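Local coordinates for gdp-l-fucose synthetase (Naegleria fowleri, PDB 6AQZ), which probably makes GDP-L-fucose by NADPH-dependent epimerisation and reduction of a GDP-4-keto-6-deoxymannose precursor, and binds NADP in a Rossmann-type domain, at residues 173-176 with 177-181. Residues are numbered along the deposited sequence; the frame is centred on the assembly and turned at random.
Sequences NEKA and VNEGK
K175 lies alongside E179, one turn further along helix 156-179, and its methylene chain overlaps the carboxylate of the glutamate. This is the C-terminal turn of a helix in the Rossmann-type domain, closed by a Schellman motif. CG of K175 stands anti to the backbone N (chi1 -175°) and the chain beyond is fully extended, running side by side with E179 in the same direction. OE1 of E179 meets carbon rather than the ammonium group: it is 3.2 Å from K175 CE, while K175 NZ stays 4.5 Å away, too far for a salt bridge although the opposite charges should still attract. This OE1 is buried here and has no polar partner in the model. The other carboxylate oxygen, OE2, makes a weak hydrogen bond to the Y117 hydroxyl on helix 98-118, and F97 of the second subunit packs on both K175 and E179. A176 is buried, and its methyl group rests on Y117, a place suited to a small side chain. N173 is buried too, and its amide suits the place because it can both accept and donate: OD1 takes the F185 backbone N-H and ND2 gives a hydrogen bond to E257 OE1.

The i to i+4 backbone bonds run on through V177 N to N173 O at 2.9 Å and E179 N to K175 O at 2.8 Å. The carbonyl O of E174 receives two donors from N178: the backbone N at 3.1 Å and the side-chain ND2 in a weak, bent bond of 2.7 Å. G180 leaves the helical conformation with a positive phi of 68°, which glycine, without a CB, adopts at little cost. G180 N bonds to V177 O at 3.2 Å, and K181, whose ammonium group reaches the ring and carbonyl of Y117, brings its backbone N to A176 O in a weak bond of 2.9 Å, bent to 126° at the hydrogen.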
loop_
_atom_site.group_PDB
_atom_site.type_symbol
_atom_site.label_atom_id
_atom_site.label_comp_id
_atom_site.label_asym_id
_atom_site.label_seq_id
_atom_site.Cartn_x
_atom_site.Cartn_y
_atom_site.Cartn_z
ATOM N N ASN A 173 -8.039 2.779 -14.243
ATOM C CA ASN A 173 -8.863 3.721 -14.999
ATOM C C ASN A 173 -7.986 4.653 -15.824
ATOM O O ASN A 173 -8.284 4.908 -16.998
ATOM C CB ASN A 173 -9.784 4.525 -14.072
ATOM C CG ASN A 173 -10.927 3.664 -13.464
ATOM O OD1 ASN A 173 -11.375 2.680 -14.060
ATOM N ND2 ASN A 173 -11.392 4.049 -12.270
ATOM N N GLU A 174 -6.868 5.133 -15.247
ATOM C CA GLU A 174 -5.941 5.989 -16.005
ATOM C C GLU A 174 -5.403 5.263 -17.224
ATOM O O GLU A 174 -5.344 5.830 -18.316
ATOM C CB GLU A 174 -4.773 6.458 -15.140
ATOM C CG GLU A 174 -5.080 7.538 -14.123
ATOM C CD GLU A 174 -3.828 7.974 -13.371
ATOM O OE1 GLU A 174 -2.745 8.066 -13.996
ATOM O OE2 GLU A 174 -3.920 8.184 -12.140
ATOM N N LYS A 175 -5.026 3.993 -17.064
ATOM C CA LYS A 175 -4.547 3.240 -18.218
ATOM C C LYS A 175 -5.654 3.057 -19.260
ATOM O O LYS A 175 -5.415 3.225 -20.461
ATOM C CB LYS A 175 -3.982 1.897 -17.758
ATOM C CG LYS A 175 -3.350 1.087 -18.870
ATOM C CD LYS A 175 -2.780 -0.219 -18.341
ATOM C CE LYS A 175 -2.084 -1.005 -19.425
ATOM N NZ LYS A 175 -1.367 -2.187 -18.879
ATOM N N ALA A 176 -6.882 2.741 -18.823
ATOM C CA ALA A 176 -7.969 2.543 -19.783
ATOM C C ALA A 176 -8.239 3.812 -20.578
ATOM O O ALA A 176 -8.405 3.765 -21.799
ATOM C CB ALA A 176 -9.243 2.067 -19.079
ATOM N N VAL A 177 -8.253 4.962 -19.910
ATOM C CA VAL A 177 -8.476 6.214 -20.625
ATOM C C VAL A 177 -7.388 6.426 -21.668
ATOM O O VAL A 177 -7.666 6.754 -22.831
ATOM C CB VAL A 177 -8.552 7.386 -19.632
ATOM C CG1 VAL A 177 -8.522 8.699 -20.376
ATOM C CG2 VAL A 177 -9.818 7.270 -18.786
ATOM N N ASN A 178 -6.133 6.217 -21.269
ATOM C CA ASN A 178 -5.017 6.440 -22.178
ATOM C C ASN A 178 -5.003 5.431 -23.315
ATOM O O ASN A 178 -4.615 5.767 -24.436
ATOM C CB ASN A 178 -3.708 6.445 -21.399
ATOM C CG ASN A 178 -3.527 7.732 -20.615
ATOM O OD1 ASN A 178 -3.401 8.816 -21.204
ATOM N ND2 ASN A 178 -3.536 7.632 -19.291
ATOM N N GLU A 179 -5.443 4.213 -23.068
ATOM C CA GLU A 179 -5.438 3.222 -24.128
ATOM C C GLU A 179 -6.742 3.191 -24.907
ATOM O O GLU A 179 -6.855 2.425 -25.868
ATOM C CB GLU A 179 -5.176 1.847 -23.529
ATOM C CG GLU A 179 -3.907 1.206 -23.985
ATOM C CD GLU A 179 -3.422 0.233 -22.961
ATOM O OE1 GLU A 179 -2.607 0.652 -22.127
ATOM O OE2 GLU A 179 -3.885 -0.931 -22.948
ATOM N N GLY A 180 -7.697 4.048 -24.561
ATOM C CA GLY A 180 -8.979 4.027 -25.225
ATOM C C GLY A 180 -9.811 2.802 -24.949
ATOM O O GLY A 180 -10.753 2.527 -25.698
ATOM N N LYS A 181 -9.482 2.037 -23.909
ATOM C CA LYS A 181 -10.322 0.917 -23.515
ATOM C C LYS A 181 -11.498 1.419 -22.694
ATOM O O LYS A 181 -11.416 2.454 -22.022
ATOM C CB LYS A 181 -9.539 -0.118 -22.705
ATOM C CG LYS A 181 -8.705 -1.062 -23.550
ATOM C CD LYS A 181 -8.031 -2.158 -22.714
ATOM C CE LYS A 181 -8.663 -3.531 -22.951
ATOM N NZ LYS A 181 -7.685 -4.662 -22.774
#